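Local coordinates for protein aldehyde dehydrogenase (Burkholderia cenocepacia, PDB 4O6R) that probably oxidises aldehydes to carboxylic acids with NAD(P)+ as hydride acceptor, and binds AMP in a nucleotide pocket, at residues G276-I281 and E307-L312; S293-H298 and V396-F401; D345-Q350 and D384-E389; R353-G358 and P374-A379. All blocks are in the same frame, centred on the assembly; numbering follows the deposited sequence. Where two conformers were deposited one is given.

Following the chain from its N terminus, G276-I281 opens contact 1 on helix 270-282, and S293-H298 then opens contact 2 before E307-L312 closes contact 1, so these two loops cross. The remaining segments fold up like brackets: D345-Q350 opens contact 3, R353-G358 and P374-A379 open and close contact 4, D384-E389 closes contact 3, and V396-F401 closes contact 2 last. Contact 4 is thus enclosed by contact 3, and both by contact 2. Contacts 2 and 4 join strands of one sheet, and the R400-E378 salt bridge couples them. Contact 1 packs on that sheet through F309, while contact 3 ties helix 334-349 to the turn preceding strand 395-401.

Contact 1: residues G276-I281 and E307-L312; sequences GAAWAI and ERFVAL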
# COMPACT_ATOMS: atom_id res chain seq x y z
N GLY A 276 9.28 14.95 30.96
CA GLY A 276 9.35 14.97 29.52
C GLY A 276 10.20 16.10 28.99
O GLY A 276 10.98 15.91 28.06
N ALA A 277 10.01 17.28 29.57
CA ALA A 277 10.78 18.49 29.18
C ALA A 277 12.27 18.31 29.43
O ALA A 277 13.10 18.70 28.58
CB ALA A 277 10.28 19.71 29.93
N ALA A 278 12.61 17.70 30.56
CA ALA A 278 14.01 17.49 30.90
C ALA A 278 14.68 16.51 29.93
O ALA A 278 15.76 16.78 29.40
CB ALA A 278 14.16 17.05 32.34
N TRP A 279 14.02 15.38 29.67
CA TRP A 279 14.44 14.47 28.63
C TRP A 279 14.60 15.18 27.29
O TRP A 279 15.59 14.99 26.59
CB TRP A 279 13.42 13.31 28.53
CG TRP A 279 13.34 12.62 27.22
CD1 TRP A 279 12.36 12.76 26.27
CD2 TRP A 279 14.26 11.65 26.71
NE1 TRP A 279 12.62 11.94 25.21
CE2 TRP A 279 13.79 11.26 25.44
CE3 TRP A 279 15.45 11.08 27.19
CZ2 TRP A 279 14.45 10.33 24.64
CZ3 TRP A 279 16.12 10.15 26.41
CH2 TRP A 279 15.63 9.78 25.14
N ALA A 280 13.60 15.99 26.92
CA ALA A 280 13.54 16.53 25.58
C ALA A 280 14.70 17.46 25.26
O ALA A 280 15.12 17.53 24.09
CB ALA A 280 12.22 17.26 25.36
N ILE A 281 15.20 18.18 26.26
CA ILE A 281 16.30 19.12 26.01
C ILE A 281 17.63 18.69 26.60
O ILE A 281 18.66 19.00 26.00
CB ILE A 281 15.95 20.55 26.44
CG1 ILE A 281 17.00 21.59 25.96
CG2 ILE A 281 15.80 20.64 27.95
CD1 ILE A 281 17.23 21.62 24.45
N GLU A 307 9.38 26.01 38.74
CA GLU A 307 10.01 25.77 40.02
C GLU A 307 10.49 24.32 40.13
O GLU A 307 11.61 24.06 40.61
CB GLU A 307 9.07 26.12 41.17
CG GLU A 307 9.76 26.09 42.52
CD GLU A 307 8.83 26.50 43.65
OE1 GLU A 307 7.61 26.66 43.39
OE2 GLU A 307 9.32 26.63 44.79
N ARG A 308 9.66 23.39 39.67
CA ARG A 308 10.04 21.99 39.71
C ARG A 308 11.09 21.64 38.63
O ARG A 308 12.03 20.91 38.89
CB ARG A 308 8.79 21.11 39.57
CG ARG A 308 7.92 21.19 40.83
CD ARG A 308 6.51 20.75 40.55
NE ARG A 308 6.46 19.31 40.32
CZ ARG A 308 5.34 18.63 40.05
NH1 ARG A 308 4.18 19.25 39.90
NH2 ARG A 308 5.41 17.34 39.86
N PHE A 309 10.90 22.17 37.44
CA PHE A 309 11.79 21.92 36.30
C PHE A 309 13.20 22.47 36.51
O PHE A 309 14.19 21.77 36.22
CB PHE A 309 11.16 22.52 35.05
CG PHE A 309 11.96 22.32 33.79
CD1 PHE A 309 12.25 21.06 33.33
CD2 PHE A 309 12.36 23.39 33.05
CE1 PHE A 309 12.98 20.87 32.16
CE2 PHE A 309 13.06 23.23 31.86
CZ PHE A 309 13.39 21.97 31.43
N VAL A 310 13.29 23.69 37.04
CA VAL A 310 14.58 24.29 37.38
C VAL A 310 15.28 23.46 38.46
O VAL A 310 16.46 23.15 38.35
CB VAL A 310 14.43 25.77 37.81
CG1 VAL A 310 15.72 26.31 38.36
CG2 VAL A 310 14.02 26.63 36.63
N ALA A 311 14.54 23.02 39.47
CA ALA A 311 15.12 22.18 40.52
C ALA A 311 15.68 20.90 39.95
O ALA A 311 16.81 20.55 40.24
CB ALA A 311 14.14 21.89 41.64
N LEU A 312 14.91 20.22 39.09
CA LEU A 312 15.38 18.97 38.47
C LEU A 312 16.65 19.20 37.64
O LEU A 312 17.62 18.46 37.74
CB LEU A 312 14.28 18.38 37.58
CG LEU A 312 14.63 17.13 36.79
CD1 LEU A 312 15.13 16.05 37.72
CD2 LEU A 312 13.39 16.70 36.03
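The ring of F309 meets two small residues, A277 and A278, on the facing helix 270-282. Its CG is anti to the backbone N (chi1 -179°), which carries the ring out toward that helix. The ring leads with its CE1 corner: CE1 lies 3.7 Å from A277 CB and 3.6 Å from the backbone N of A278, the latter near the ring plane and so at the edge. I281 adds a looser touch, its CG2 branch standing 4.4 Å from F309 CZ, again at the rim. One turn further along, L312 takes the same anti position (chi1 176°) and sets its CD2 methyl 3.8 Å from A278 CB, so that A278 CB touches both F309 and L312. The short segments keep their axes 10.4 Å apart and cross at -46°, and apolar side chains carry the contact. F309 also meets I376 of the sheet, and F494 of the second subunit packs on A278. Helix 270-282 is the helix of a beta-alpha-beta crossover between parallel neighbours 261-264 and 294-298 of the aldehyde dehydrogenase fold, and helix 302-315 follows the second strand.

Contact 2: residues S293-H298 and V396-F401; sequences SRLVLH and VTVLRF
Parallel strands 294-298 and 395-401 are direct neighbours in the seven-stranded, largely parallel sheet of this aldehyde dehydrogenase fold, and three residues, F401, L399 and L295, have the most surface buried between them. F401 adopts the crowded first torsion, CG between the backbone N and the carbonyl carbon (chi1 71°), which folds its ring back across the partner strand. H298 CA then sits over a ring face, 3.8 Å from the F401 centroid in a CH-pi contact, and F401 CE1 presses to 3.1 Å from H298 N. The imidazole of H298 points its edge at the phenyl face in an offset edge-to-face pair, planes 85° apart. On the same side of the sheet, V296 CG1 meets F401 CD1 at 3.5 Å. L399 is gripped by its backbone on both polar atoms: its N donates to L295 O at 2.9 Å, almost along the C=O axis, and its O accepts from L297 N at 2.8 Å in the carbonyl plane. Its side chain turns to the face carrying V296 and F401, where helix 404-411 covers it through I410. L295 faces the other way, toward F305 and F309 of helix 302-315, with CG anti to the backbone N (chi1 -179°). Its CB lies 3.7 Å from V396 CG2. Further along this second face, L297 crosses V398 obliquely and rests its CD1 methyl 3.7 Å from V398 CG1.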
# COMPACT_ATOMS: atom_id res chain seq x y z
N SER A 293 13.73 22.53 22.44
CA SER A 293 14.51 23.72 22.84
C SER A 293 13.68 24.97 23.16
O SER A 293 14.25 25.98 23.63
CB SER A 293 15.55 24.08 21.77
OG SER A 293 14.95 24.17 20.47
N ARG A 294 12.39 24.92 22.88
CA ARG A 294 11.48 25.95 23.29
C ARG A 294 10.41 25.36 24.15
O ARG A 294 9.59 24.57 23.67
CB ARG A 294 10.82 26.65 22.09
CG ARG A 294 11.84 27.39 21.23
CD ARG A 294 11.17 28.16 20.09
NE ARG A 294 10.60 27.25 19.10
CZ ARG A 294 9.42 27.42 18.48
NH1 ARG A 294 8.68 28.53 18.66
NH2 ARG A 294 8.99 26.48 17.64
N LEU A 295 10.39 25.75 25.43
CA LEU A 295 9.40 25.25 26.35
C LEU A 295 8.35 26.32 26.43
O LEU A 295 8.64 27.46 26.81
CB LEU A 295 10.07 24.96 27.68
CG LEU A 295 9.21 24.40 28.78
CD1 LEU A 295 8.75 23.01 28.42
CD2 LEU A 295 9.98 24.42 30.08
N VAL A 296 7.15 25.99 25.97
CA VAL A 296 6.10 26.94 25.75
C VAL A 296 5.00 26.62 26.77
O VAL A 296 4.28 25.62 26.62
CB VAL A 296 5.54 26.85 24.31
CG1 VAL A 296 4.43 27.87 24.11
CG2 VAL A 296 6.64 27.06 23.28
N LEU A 297 4.90 27.44 27.82
CA LEU A 297 4.12 27.07 29.01
C LEU A 297 2.89 27.94 29.18
O LEU A 297 2.97 29.16 29.08
CB LEU A 297 4.97 27.26 30.26
CG LEU A 297 6.26 26.44 30.32
CD1 LEU A 297 7.03 26.83 31.56
CD2 LEU A 297 5.96 24.94 30.34
N HIS A 298 1.76 27.31 29.47
CA HIS A 298 0.55 28.05 29.74
C HIS A 298 0.76 28.89 31.00
O HIS A 298 1.29 28.41 31.99
CB HIS A 298 -0.65 27.12 29.94
CG HIS A 298 -1.95 27.84 29.93
ND1 HIS A 298 -2.44 28.48 31.04
CD2 HIS A 298 -2.82 28.11 28.93
CE1 HIS A 298 -3.58 29.09 30.75
NE2 HIS A 298 -3.84 28.86 29.47
N VAL A 396 17.46 25.53 27.14
CA VAL A 396 16.04 25.65 26.78
C VAL A 396 15.54 27.08 27.00
O VAL A 396 15.89 27.73 27.98
CB VAL A 396 15.16 24.59 27.51
CG1 VAL A 396 15.29 24.71 29.02
CG2 VAL A 396 13.70 24.65 27.03
N THR A 397 14.77 27.57 26.03
CA THR A 397 14.17 28.88 26.08
C THR A 397 12.68 28.78 26.40
O THR A 397 11.95 28.04 25.74
CB THR A 397 14.37 29.62 24.77
OG1 THR A 397 15.79 29.70 24.50
CG2 THR A 397 13.78 31.04 24.86
N VAL A 398 12.27 29.51 27.44
CA VAL A 398 10.91 29.45 27.94
C VAL A 398 10.12 30.64 27.47
O VAL A 398 10.59 31.80 27.58
CB VAL A 398 10.86 29.42 29.46
CG1 VAL A 398 9.43 29.14 29.95
CG2 VAL A 398 11.81 28.39 30.01
N LEU A 399 8.91 30.35 27.00
CA LEU A 399 7.94 31.33 26.56
C LEU A 399 6.59 30.95 27.20
O LEU A 399 6.35 29.78 27.49
CB LEU A 399 7.82 31.28 25.04
CG LEU A 399 9.07 31.63 24.23
CD1 LEU A 399 8.98 31.13 22.81
CD2 LEU A 399 9.32 33.12 24.27
N ARG A 400 5.73 31.94 27.43
CA ARG A 400 4.42 31.70 28.02
C ARG A 400 3.31 32.08 27.05
O ARG A 400 3.52 32.91 26.16
CB ARG A 400 4.28 32.53 29.31
CG ARG A 400 5.30 32.15 30.36
CD ARG A 400 5.11 32.95 31.62
NE ARG A 400 6.19 32.75 32.56
CZ ARG A 400 6.03 32.74 33.87
NH1 ARG A 400 4.82 32.88 34.40
NH2 ARG A 400 7.08 32.53 34.64
N PHE A 401 2.13 31.50 27.25
CA PHE A 401 0.95 31.78 26.44
C PHE A 401 -0.32 31.66 27.23
O PHE A 401 -0.32 31.10 28.33
CB PHE A 401 0.88 30.82 25.24
CG PHE A 401 0.55 29.38 25.60
CD1 PHE A 401 1.54 28.52 26.05
CD2 PHE A 401 -0.75 28.91 25.54
CE1 PHE A 401 1.26 27.20 26.37
CE2 PHE A 401 -1.05 27.59 25.86
CZ PHE A 401 -0.04 26.74 26.28
O HOH W 1 16.68 27.29 23.24

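Contact 3: residues D345-Q350 and D384-E389; sequences DVAREQ and DRVAQE
Two side-chain torsions set up the meeting. Q350, the first residue to leave the helical conformation of 334-349, has CG anti to its carbonyl carbon (chi1 -61°) and an extended chain beyond, which drives its amide tip at the start of the short, weakly bonded helix near 385-388. R385 bends at chi3 (60°), curling its guanidinium back along its own segment. The result is a hydrogen bond of 2.8 Å from R385 N to Q350 OE1, arriving in the plane of the amide carbonyl. OE1 takes a second proton from a water 2.8 Å away, and that water in turn accepts from V386 N, so OE1 serves R385 N directly and V386 N through the water. The bent R385 grips E389 side-on in a salt bridge, NE to OE2 and NH2 to OE1, each at 2.9 Å, and Y343 OH adds a further bond to E389 OE1. This pairing holds NH1 3.6 Å from V346 CG2. Alongside, A347 CB touches V386 CG1 at 4.0 Å. A second water spans Q350 O and D384 OD1, while D384 OD2 is held by H381 N. The contact fastens the C-terminal end of helix 334-349 to the connection between strands 375-378 and 395-401 of the aldehyde dehydrogenase fold.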
# COMPACT_ATOMS: atom_id res chain seq x y z
N ASP A 345 25.41 34.69 26.76
CA ASP A 345 25.68 36.14 26.74
C ASP A 345 24.61 36.85 25.94
O ASP A 345 24.04 37.82 26.43
CB ASP A 345 27.05 36.47 26.13
CG ASP A 345 28.21 35.98 26.98
OD1 ASP A 345 28.02 35.69 28.17
OD2 ASP A 345 29.33 35.84 26.44
N VAL A 346 24.29 36.30 24.77
CA VAL A 346 23.24 36.85 23.91
C VAL A 346 21.91 36.89 24.68
O VAL A 346 21.20 37.89 24.64
CB VAL A 346 23.09 36.07 22.58
CG1 VAL A 346 21.88 36.55 21.79
CG2 VAL A 346 24.33 36.23 21.72
N ALA A 347 21.57 35.81 25.36
CA ALA A 347 20.32 35.73 26.07
C ALA A 347 20.21 36.86 27.10
O ALA A 347 19.20 37.56 27.14
CB ALA A 347 20.18 34.38 26.75
N ARG A 348 21.25 37.02 27.91
CA ARG A 348 21.26 38.08 28.93
C ARG A 348 21.19 39.48 28.28
O ARG A 348 20.42 40.36 28.72
CB ARG A 348 22.51 37.97 29.83
CG ARG A 348 22.61 36.74 30.72
CD ARG A 348 23.86 36.87 31.63
NE ARG A 348 24.26 35.60 32.26
CZ ARG A 348 23.73 35.12 33.38
NH1 ARG A 348 22.79 35.82 34.00
NH2 ARG A 348 24.11 33.96 33.90
N GLU A 349 21.98 39.69 27.22
CA GLU A 349 21.98 40.95 26.45
C GLU A 349 20.56 41.34 26.04
O GLU A 349 20.17 42.50 26.07
CB GLU A 349 22.84 40.83 25.17
CG GLU A 349 24.35 40.72 25.35
CD GLU A 349 25.07 40.09 24.14
OE1 GLU A 349 26.17 39.53 24.33
OE2 GLU A 349 24.54 40.13 23.00
N GLN A 350 19.76 40.36 25.65
CA GLN A 350 18.40 40.63 25.18
C GLN A 350 17.34 40.57 26.29
O GLN A 350 16.14 40.55 26.01
CB GLN A 350 18.03 39.67 24.05
CG GLN A 350 18.95 39.81 22.85
CD GLN A 350 18.29 39.38 21.55
OE1 GLN A 350 17.81 38.25 21.43
NE2 GLN A 350 18.27 40.28 20.57
N ASP A 384 13.12 36.80 20.16
CA ASP A 384 14.49 36.91 20.62
C ASP A 384 15.39 35.87 19.95
O ASP A 384 14.92 34.78 19.57
CB ASP A 384 14.57 36.79 22.14
CG ASP A 384 13.93 37.99 22.85
OD1 ASP A 384 13.79 39.09 22.25
OD2 ASP A 384 13.58 37.83 24.04
N ARG A 385 16.67 36.20 19.84
CA ARG A 385 17.64 35.30 19.21
C ARG A 385 17.60 33.87 19.76
O ARG A 385 17.58 32.91 18.99
CB ARG A 385 19.06 35.87 19.26
CG ARG A 385 19.25 37.14 18.40
CD ARG A 385 20.72 37.55 18.23
NE ARG A 385 21.48 36.48 17.59
CZ ARG A 385 22.80 36.31 17.64
NH1 ARG A 385 23.59 37.14 18.32
NH2 ARG A 385 23.35 35.28 17.01
N VAL A 386 17.59 33.71 21.09
CA VAL A 386 17.67 32.36 21.65
C VAL A 386 16.35 31.60 21.53
O VAL A 386 16.31 30.41 21.80
CB VAL A 386 18.21 32.27 23.10
CG1 VAL A 386 19.64 32.78 23.17
CG2 VAL A 386 17.29 32.95 24.10
N ALA A 387 15.30 32.31 21.13
CA ALA A 387 14.01 31.72 20.82
C ALA A 387 13.88 31.41 19.33
O ALA A 387 12.91 30.77 18.96
CB ALA A 387 12.89 32.67 21.24
N GLN A 388 14.83 31.84 18.51
CA GLN A 388 14.78 31.67 17.05
C GLN A 388 15.89 30.78 16.50
O GLN A 388 15.65 29.99 15.60
CB GLN A 388 14.84 33.02 16.33
CG GLN A 388 13.60 33.86 16.50
CD GLN A 388 12.42 33.28 15.72
OE1 GLN A 388 12.57 32.82 14.59
NE2 GLN A 388 11.27 33.28 16.33
N GLU A 389 17.09 30.91 17.06
CA GLU A 389 18.26 30.29 16.48
C GLU A 389 18.59 28.99 17.19
O GLU A 389 18.41 28.88 18.40
CB GLU A 389 19.44 31.27 16.57
CG GLU A 389 19.16 32.57 15.83
CD GLU A 389 20.26 33.62 15.97
OE1 GLU A 389 21.40 33.27 16.33
OE2 GLU A 389 19.97 34.81 15.71
O HOH W 2 18.04 35.95 22.94
O HOH W 3 14.61 41.21 23.86

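Contact 4: residues R353-G358 and P374-A379; sequences RVLTGG and PTIVEA
The guanidinium of R353 has L355 CD2 over one face, 3.7 Å above its plane, and lies beside the carboxylate of E378, the two planes only 23° apart. R353 NH1 and E378 OE1 stay 4.1 Å from each other, too far for a salt bridge. A water spans them, donating to OE1 and weakly accepting from NH1, whereas E378 OE2 is taken by R400. Backbone bonds run both ways in the hydrogen-bonded pair, R353 N to E378 O at 2.9 Å and E378 N to R353 O at 2.8 Å. L355 N then donates to I376 O at 2.7 Å, nearly along the C=O axis. The near-helical psi of L355 (-29°) interrupts the regular pairing, and T356 N, buried here, has no partner in the model. T356 CG2, in the crowded position, packs 3.7 Å from I376 CD1. Beyond it, G357 takes a positive phi (74°), and G358 N makes a weak bond of 2.7 Å to T375 OG1, which also pairs with R373 O. Strand 353-356 forms one edge of the sheet within the chain; strand 375-378 separates it from 395-401, with I376 against helix 302-315 and V377, on the other face, against A347 of helix 334-349.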
# COMPACT_ATOMS: atom_id res chain seq x y z
N ARG A 353 16.05 35.88 31.23
CA ARG A 353 16.36 35.53 32.60
C ARG A 353 16.93 34.14 32.66
O ARG A 353 16.21 33.14 32.38
CB ARG A 353 15.12 35.60 33.50
CG ARG A 353 14.55 36.98 33.58
CD ARG A 353 13.27 36.94 34.38
NE ARG A 353 13.57 36.46 35.71
CZ ARG A 353 12.77 35.69 36.41
NH1 ARG A 353 11.60 35.30 35.91
NH2 ARG A 353 13.13 35.30 37.61
N VAL A 354 18.21 34.05 33.01
CA VAL A 354 18.84 32.75 33.21
C VAL A 354 18.40 32.20 34.58
O VAL A 354 18.81 32.71 35.62
CB VAL A 354 20.37 32.81 33.14
CG1 VAL A 354 20.96 31.40 33.25
CG2 VAL A 354 20.82 33.41 31.83
N LEU A 355 17.56 31.17 34.56
CA LEU A 355 16.98 30.63 35.80
C LEU A 355 17.89 29.61 36.46
O LEU A 355 17.86 29.45 37.67
CB LEU A 355 15.61 30.05 35.52
CG LEU A 355 14.59 31.02 34.92
CD1 LEU A 355 13.24 30.35 34.69
CD2 LEU A 355 14.43 32.22 35.86
N THR A 356 18.71 28.90 35.66
CA THR A 356 19.79 28.06 36.19
C THR A 356 20.81 27.85 35.08
O THR A 356 20.52 28.04 33.89
CB THR A 356 19.29 26.69 36.71
OG1 THR A 356 20.37 25.98 37.37
CG2 THR A 356 18.77 25.80 35.56
N GLY A 357 22.03 27.51 35.49
CA GLY A 357 23.08 27.17 34.56
C GLY A 357 23.65 28.35 33.83
O GLY A 357 23.75 29.43 34.38
N GLY A 358 24.08 28.12 32.60
CA GLY A 358 24.68 29.19 31.78
C GLY A 358 26.20 29.24 31.81
O GLY A 358 26.81 30.08 31.14
N PRO A 374 23.20 22.46 32.59
CA PRO A 374 21.86 22.62 32.01
C PRO A 374 21.39 24.04 32.22
O PRO A 374 21.48 24.56 33.34
CB PRO A 374 21.00 21.63 32.80
CG PRO A 374 21.96 20.60 33.30
CD PRO A 374 23.28 21.32 33.52
N THR A 375 20.96 24.67 31.15
CA THR A 375 20.69 26.10 31.13
C THR A 375 19.22 26.34 30.71
O THR A 375 18.75 25.76 29.73
CB THR A 375 21.66 26.80 30.19
OG1 THR A 375 23.01 26.59 30.64
CG2 THR A 375 21.41 28.26 30.13
N ILE A 376 18.52 27.14 31.51
CA ILE A 376 17.13 27.50 31.30
C ILE A 376 17.02 29.02 31.29
O ILE A 376 17.38 29.67 32.27
CB ILE A 376 16.25 26.92 32.44
CG1 ILE A 376 16.32 25.40 32.46
CG2 ILE A 376 14.78 27.35 32.30
CD1 ILE A 376 15.68 24.81 33.70
N VAL A 377 16.49 29.57 30.20
CA VAL A 377 16.37 31.01 30.03
C VAL A 377 14.94 31.36 29.71
O VAL A 377 14.39 30.84 28.74
CB VAL A 377 17.23 31.53 28.86
CG1 VAL A 377 16.99 33.00 28.64
CG2 VAL A 377 18.69 31.27 29.12
N GLU A 378 14.35 32.25 30.50
CA GLU A 378 13.05 32.77 30.16
C GLU A 378 13.22 33.98 29.25
O GLU A 378 13.84 34.96 29.65
CB GLU A 378 12.24 33.08 31.40
CG GLU A 378 10.81 33.45 31.05
CD GLU A 378 9.77 32.99 32.08
OE1 GLU A 378 10.08 32.58 33.23
OE2 GLU A 378 8.60 33.07 31.71
N ALA A 379 12.69 33.90 28.02
CA ALA A 379 12.91 34.96 27.02
C ALA A 379 11.90 36.08 27.15
O ALA A 379 10.75 35.85 27.51
CB ALA A 379 12.86 34.42 25.62
O HOH W 4 10.57 32.48 35.91
O HOH W 5 21.87 24.07 36.01